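Local coordinates for protein N-acetylneuraminate lyase (Peptoclostridium difficile, PDB 4WOZ) that belongs to the dihydrodipicolinate synthetase family of TIM-barrel proteins, built as a closed eight-stranded parallel barrel ringed by helices, at residues A[102-107]-A[138-143]; A[142-147]-A[169-174]. All blocks are in the same frame, centred on the assembly; numbering follows the deposited sequence.

The two contacts lie on consecutive elements of a beta/alpha barrel and follow the chain from a helix-to-strand turn into the sheet. Interaction 1 sets helix 96-109 against the loop that follows helix 126-138; interaction 2 begins where that loop ends, sharing Asn-142 and Arg-143, and pairs strand 144-147 with strand 171-176. Their centres lie about 11 Å apart. A direct bridge ties them: Lys-170 NZ lies 2.7 Å from Val-140 O, a hydrogen bond from the residue ahead of strand 171-176 to the loop that leads into strand 144-147. Loop 138-143 thus touches an outer helix, and its continuation, strand 144-147, pairs with the next strand of the barrel.

Interaction 1 (A[102-107]-A[138-143]); sequences LAKFTT and NSVDNR
Thr-107 and Asn-142 meet through a single, nearly straight hydrogen bond: Asn-142 ND2 donates to Thr-107 OG1 at 3.0 Å, with an angle of 169° at the hydrogen, and the hydroxyl oxygen lies close to the plane of the amide. OG1 has a second task, because it donates in turn to Ala-103 O one helical turn back, 2.7 Å away. With OG1 set beside the backbone N (chi1 -67°), the hydroxyl can reach that carbonyl while its oxygen faces the loop, and Ala-103 O receives Thr-107 N and OG1 from opposite faces of its plane.

Beside this polar link Val-140 packs on the helix. Its CG1 lies over the backbone, 3.7 Å from Ala-103 O, and also meets Lys-104 CG at 3.8 Å, while CG2 turns to Thr-107 OG1. The lysine chain continues across the turn and bends only at its end, where NZ comes near Ser-139 without a hydrogen bond to it. In the barrel this is the turn that carries helix 126-138 into strand 144-147, laid beside the neighbouring helix 96-109 at the N-terminal end of the strands, the end away from the one where active sites of TIM barrels lie.

Further bonds set these groups in place. Asn-142 OD1 accepts from Arg-143 N at 2.8 Å and ND2 also reaches Tyr-111 O, which together fix the rotation of the carboxamide. Ser-139 OG is tied to Thr-135 O in the preceding helix, and on the inner side Ala-103 and Asn-142 both rest on Ile-114 of strand 113-117.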
loop_
_atom_site.group_PDB
_atom_site.type_symbol
_atom_site.label_atom_id
_atom_site.label_comp_id
_atom_site.label_asym_id
_atom_site.label_seq_id
_atom_site.Cartn_x
_atom_site.Cartn_y
_atom_site.Cartn_z
ATOM N N LEU A 102 -16.574 -25.736 -13.752
ATOM C CA LEU A 102 -17.486 -24.705 -14.228
ATOM C C LEU A 102 -17.223 -24.359 -15.690
ATOM O O LEU A 102 -18.147 -24.022 -16.427
ATOM C CB LEU A 102 -17.362 -23.451 -13.356
ATOM C CG LEU A 102 -17.754 -23.627 -11.890
ATOM C CD1 LEU A 102 -17.434 -22.358 -11.120
ATOM C CD2 LEU A 102 -19.238 -23.952 -11.782
ATOM N N ALA A 103 -15.966 -24.440 -16.108
ATOM C CA ALA A 103 -15.623 -24.149 -17.492
ATOM C C ALA A 103 -16.288 -25.200 -18.374
ATOM O O ALA A 103 -16.764 -24.894 -19.468
ATOM C CB ALA A 103 -14.112 -24.180 -17.686
ATOM N N LYS A 104 -16.309 -26.441 -17.892
ATOM C CA LYS A 104 -16.931 -27.542 -18.628
ATOM C C LYS A 104 -18.439 -27.340 -18.661
ATOM O O LYS A 104 -19.064 -27.371 -19.723
ATOM C CB LYS A 104 -16.629 -28.880 -17.952
ATOM C CG LYS A 104 -15.238 -29.429 -18.199
ATOM C CD LYS A 104 -15.109 -30.813 -17.567
ATOM C CE LYS A 104 -13.939 -31.595 -18.145
ATOM N NZ LYS A 104 -12.638 -30.893 -17.951
ATOM N N PHE A 105 -19.014 -27.136 -17.481
ATOM C CA PHE A 105 -20.448 -26.926 -17.347
ATOM C C PHE A 105 -20.945 -25.818 -18.280
ATOM O O PHE A 105 -21.853 -26.035 -19.078
ATOM C CB PHE A 105 -20.788 -26.572 -15.895
ATOM C CG PHE A 105 -22.263 -26.492 -15.617
ATOM C CD1 PHE A 105 -23.046 -27.641 -15.618
ATOM C CD2 PHE A 105 -22.866 -25.272 -15.344
ATOM C CE1 PHE A 105 -24.411 -27.576 -15.351
ATOM C CE2 PHE A 105 -24.232 -25.194 -15.075
ATOM C CZ PHE A 105 -25.005 -26.351 -15.080
ATOM N N THR A 106 -20.345 -24.636 -18.186
ATOM C CA THR A 106 -20.766 -23.513 -19.019
ATOM C C THR A 106 -20.506 -23.731 -20.506
ATOM O O THR A 106 -21.326 -23.355 -21.338
ATOM C CB THR A 106 -20.094 -22.189 -18.571
ATOM O OG1 THR A 106 -18.668 -22.317 -18.625
ATOM C CG2 THR A 106 -20.514 -21.840 -17.143
ATOM N N THR A 107 -19.375 -24.336 -20.851
ATOM C CA THR A 107 -19.084 -24.581 -22.258
ATOM C C THR A 107 -20.154 -25.498 -22.854
ATOM O O THR A 107 -20.603 -25.297 -23.992
ATOM C CB THR A 107 -17.700 -25.232 -22.447
ATOM O OG1 THR A 107 -16.678 -24.301 -22.073
ATOM C CG2 THR A 107 -17.497 -25.641 -23.902
ATOM N N ASN A 138 -7.478 -25.032 -21.454
ATOM C CA ASN A 138 -7.083 -26.216 -22.211
ATOM C C ASN A 138 -8.029 -27.379 -21.925
ATOM O O ASN A 138 -8.077 -28.351 -22.681
ATOM C CB ASN A 138 -5.646 -26.629 -21.882
ATOM C CG ASN A 138 -4.634 -25.560 -22.244
ATOM O OD1 ASN A 138 -4.788 -24.855 -23.245
ATOM N ND2 ASN A 138 -3.582 -25.445 -21.439
ATOM N N SER A 139 -8.784 -27.265 -20.835
ATOM C CA SER A 139 -9.738 -28.299 -20.443
ATOM C C SER A 139 -11.009 -28.290 -21.281
ATOM O O SER A 139 -11.768 -29.257 -21.260
ATOM C CB SER A 139 -10.133 -28.136 -18.972
ATOM O OG SER A 139 -9.052 -28.432 -18.107
ATOM N N VAL A 140 -11.253 -27.206 -22.014
ATOM C CA VAL A 140 -12.465 -27.120 -22.818
ATOM C C VAL A 140 -12.276 -26.529 -24.209
ATOM O O VAL A 140 -11.226 -25.980 -24.541
ATOM C CB VAL A 140 -13.550 -26.286 -22.097
ATOM C CG1 VAL A 140 -13.876 -26.906 -20.750
ATOM C CG2 VAL A 140 -13.072 -24.850 -21.919
ATOM N N ASP A 141 -13.319 -26.651 -25.019
ATOM C CA ASP A 141 -13.302 -26.130 -26.376
ATOM C C ASP A 141 -14.022 -24.786 -26.352
ATOM O O ASP A 141 -15.163 -24.668 -26.795
ATOM C CB ASP A 141 -14.010 -27.108 -27.315
ATOM C CG ASP A 141 -13.934 -26.680 -28.765
ATOM O OD1 ASP A 141 -12.830 -26.302 -29.212
ATOM O OD2 ASP A 141 -14.972 -26.731 -29.460
ATOM N N ASN A 142 -13.341 -23.776 -25.820
ATOM C CA ASN A 142 -13.907 -22.440 -25.705
ATOM C C ASN A 142 -12.787 -21.402 -25.817
ATOM O O ASN A 142 -11.662 -21.726 -26.207
ATOM C CB ASN A 142 -14.616 -22.305 -24.349
ATOM C CG ASN A 142 -15.845 -21.412 -24.410
ATOM O OD1 ASN A 142 -15.819 -20.341 -25.011
ATOM N ND2 ASN A 142 -16.926 -21.848 -23.777
ATOM N N ARG A 143 -13.102 -20.155 -25.475
ATOM C CA ARG A 143 -12.131 -19.064 -25.515
ATOM C C ARG A 143 -12.150 -18.377 -24.153
ATOM O O ARG A 143 -13.209 -18.238 -23.539
ATOM C CB ARG A 143 -12.503 -18.072 -26.618
ATOM C CG ARG A 143 -12.539 -18.692 -28.005
ATOM C CD ARG A 143 -13.243 -17.791 -29.010
ATOM N NE ARG A 143 -14.661 -17.614 -28.697
ATOM C CZ ARG A 143 -15.480 -16.809 -29.370
ATOM N NH1 ARG A 143 -15.024 -16.099 -30.396
ATOM N NH2 ARG A 143 -16.757 -16.712 -29.019
#

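Interaction 2 (A[142-147]-A[169-174]); sequences NRLIIY and EKIIGV
Lys-170 O takes a short, nearly straight hydrogen bond from Leu-144 N, 2.8 Å long and 167° at the hydrogen, and is also approached by the CA-H of Arg-143. Further on, Ile-146 N donates to Gly-173 O at 2.9 Å with similar straightness, although it comes from above the carbonyl plane. Between these rungs the ladder is irregular: the donors are two residues apart but the acceptors three, so segment 169-174 has one residue more. Ile-172 N gives only a weak, bent bond to Leu-144 O, and Gly-173 N, buried here, has no partner in the model.

Chi1 of Ile-172 (64°) puts CG1 beside the first strand, 3.9 Å from Leu-144 O, and chi2 (174°) extends CD1 to Arg-143 CB, 3.6 Å away. CD1 also touches Arg-143 CD, the two chains crossing at a slant, while the guanidinium bonds to Thr-13 O and Asp-112 O. On the face carrying Leu-144, Ile-146, Ile-171 and Val-174 the contact is aliphatic: Ile-171 CG2 meets Ile-146 CG1 at 4.0 Å, and Val-174 CG2 packs on Ile-146 CB at 3.9 Å. At the outer end Lys-170 CD passes 3.7 Å from Asn-142 O, and its amino group bonds to Val-140 O and Ile-137 O.

This parallel pairing, with 33° between the short segments, is one of the neighbouring-strand pairings of the closed eight-stranded barrel. Strand 113-117 pairs with the opposite edge of strand 144-147, through backbone bonds of Ile-145 to Ile-114 and Ala-116; Leu-144 and Ile-146 lie beneath helix 126-138, and Ile-146 and Val-174 beneath Phe-162 of helix 159-165.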
loop_
_atom_site.group_PDB
_atom_site.type_symbol
_atom_site.label_atom_id
_atom_site.label_comp_id
_atom_site.label_asym_id
_atom_site.label_seq_id
_atom_site.Cartn_x
_atom_site.Cartn_y
_atom_site.Cartn_z
ATOM N N ASN A 142 -13.341 -23.776 -25.820
ATOM C CA ASN A 142 -13.907 -22.440 -25.705
ATOM C C ASN A 142 -12.787 -21.402 -25.817
ATOM O O ASN A 142 -11.662 -21.726 -26.207
ATOM C CB ASN A 142 -14.616 -22.305 -24.349
ATOM C CG ASN A 142 -15.845 -21.412 -24.410
ATOM O OD1 ASN A 142 -15.819 -20.341 -25.011
ATOM N ND2 ASN A 142 -16.926 -21.848 -23.777
ATOM N N ARG A 143 -13.102 -20.155 -25.475
ATOM C CA ARG A 143 -12.131 -19.064 -25.515
ATOM C C ARG A 143 -12.150 -18.377 -24.153
ATOM O O ARG A 143 -13.209 -18.238 -23.539
ATOM C CB ARG A 143 -12.503 -18.072 -26.618
ATOM C CG ARG A 143 -12.539 -18.692 -28.005
ATOM C CD ARG A 143 -13.243 -17.791 -29.010
ATOM N NE ARG A 143 -14.661 -17.614 -28.697
ATOM C CZ ARG A 143 -15.480 -16.809 -29.370
ATOM N NH1 ARG A 143 -15.024 -16.099 -30.396
ATOM N NH2 ARG A 143 -16.757 -16.712 -29.019
ATOM N N LEU A 144 -10.987 -17.941 -23.676
ATOM C CA LEU A 144 -10.936 -17.312 -22.363
ATOM C C LEU A 144 -10.445 -15.869 -22.283
ATOM O O LEU A 144 -9.526 -15.448 -22.992
ATOM C CB LEU A 144 -10.105 -18.183 -21.405
ATOM C CG LEU A 144 -10.015 -17.713 -19.951
ATOM C CD1 LEU A 144 -9.862 -18.896 -19.031
ATOM C CD2 LEU A 144 -8.847 -16.758 -19.791
ATOM N N ILE A 145 -11.077 -15.128 -21.381
ATOM C CA ILE A 145 -10.742 -13.739 -21.130
ATOM C C ILE A 145 -10.180 -13.643 -19.711
ATOM O O ILE A 145 -10.767 -14.172 -18.771
ATOM C CB ILE A 145 -11.995 -12.849 -21.225
ATOM C CG1 ILE A 145 -12.523 -12.854 -22.661
ATOM C CG2 ILE A 145 -11.672 -11.434 -20.763
ATOM C CD1 ILE A 145 -13.902 -12.252 -22.794
ATOM N N ILE A 146 -9.039 -12.982 -19.565
ATOM C CA ILE A 146 -8.415 -12.802 -18.256
ATOM C C ILE A 146 -9.174 -11.737 -17.466
ATOM O O ILE A 146 -9.645 -10.759 -18.043
ATOM C CB ILE A 146 -6.964 -12.330 -18.401
ATOM C CG1 ILE A 146 -6.158 -13.362 -19.191
ATOM C CG2 ILE A 146 -6.360 -12.081 -17.026
ATOM C CD1 ILE A 146 -4.793 -12.858 -19.616
ATOM N N TYR A 147 -9.288 -11.929 -16.151
ATOM C CA TYR A 147 -9.978 -10.979 -15.272
ATOM C C TYR A 147 -9.027 -10.597 -14.132
ATOM O O TYR A 147 -8.906 -11.319 -13.144
ATOM C CB TYR A 147 -11.266 -11.622 -14.738
ATOM C CG TYR A 147 -12.061 -10.792 -13.749
ATOM C CD1 TYR A 147 -12.008 -9.398 -13.765
ATOM C CD2 TYR A 147 -12.894 -11.405 -12.814
ATOM C CE1 TYR A 147 -12.765 -8.636 -12.870
ATOM C CE2 TYR A 147 -13.657 -10.653 -11.916
ATOM C CZ TYR A 147 -13.585 -9.270 -11.949
ATOM O OH TYR A 147 -14.324 -8.521 -11.057
ATOM N N GLU A 169 -3.437 -19.269 -27.898
ATOM C CA GLU A 169 -4.372 -18.716 -28.873
ATOM C C GLU A 169 -5.827 -18.747 -28.412
ATOM O O GLU A 169 -6.673 -18.041 -28.965
ATOM C CB GLU A 169 -4.240 -19.453 -30.209
ATOM C CG GLU A 169 -4.641 -20.919 -30.156
ATOM C CD GLU A 169 -4.432 -21.633 -31.482
ATOM O OE1 GLU A 169 -4.968 -21.158 -32.507
ATOM O OE2 GLU A 169 -3.733 -22.671 -31.496
ATOM N N LYS A 170 -6.126 -19.560 -27.403
ATOM C CA LYS A 170 -7.491 -19.641 -26.898
ATOM C C LYS A 170 -7.771 -18.549 -25.866
ATOM O O LYS A 170 -8.916 -18.335 -25.464
ATOM C CB LYS A 170 -7.763 -21.039 -26.325
ATOM C CG LYS A 170 -7.679 -22.138 -27.395
ATOM C CD LYS A 170 -8.497 -23.381 -27.047
ATOM C CE LYS A 170 -7.913 -24.160 -25.884
ATOM N NZ LYS A 170 -8.787 -25.317 -25.517
ATOM N N ILE A 171 -6.717 -17.862 -25.434
ATOM C CA ILE A 171 -6.864 -16.753 -24.498
ATOM C C ILE A 171 -6.952 -15.534 -25.430
ATOM O O ILE A 171 -5.943 -14.995 -25.894
ATOM C CB ILE A 171 -5.655 -16.666 -23.544
ATOM C CG1 ILE A 171 -5.599 -17.942 -22.695
ATOM C CG2 ILE A 171 -5.779 -15.441 -22.639
ATOM C CD1 ILE A 171 -4.460 -17.996 -21.701
ATOM N N ILE A 172 -8.183 -15.126 -25.709
ATOM C CA ILE A 172 -8.452 -14.042 -26.646
ATOM C C ILE A 172 -8.543 -12.618 -26.113
ATOM O O ILE A 172 -8.632 -11.682 -26.900
ATOM C CB ILE A 172 -9.753 -14.330 -27.423
ATOM C CG1 ILE A 172 -10.940 -14.351 -26.454
ATOM C CG2 ILE A 172 -9.649 -15.676 -28.130
ATOM C CD1 ILE A 172 -12.296 -14.477 -27.131
ATOM N N GLY A 173 -8.532 -12.441 -24.797
ATOM C CA GLY A 173 -8.634 -11.091 -24.271
ATOM C C GLY A 173 -8.431 -10.935 -22.778
ATOM O O GLY A 173 -7.997 -11.865 -22.087
ATOM N N VAL A 174 -8.754 -9.744 -22.282
ATOM C CA VAL A 174 -8.597 -9.425 -20.870
ATOM C C VAL A 174 -9.599 -8.371 -20.407
ATOM O O VAL A 174 -9.935 -7.455 -21.157
ATOM C CB VAL A 174 -7.177 -8.883 -20.589
ATOM C CG1 VAL A 174 -6.921 -7.644 -21.438
ATOM C CG2 VAL A 174 -7.023 -8.542 -19.112
#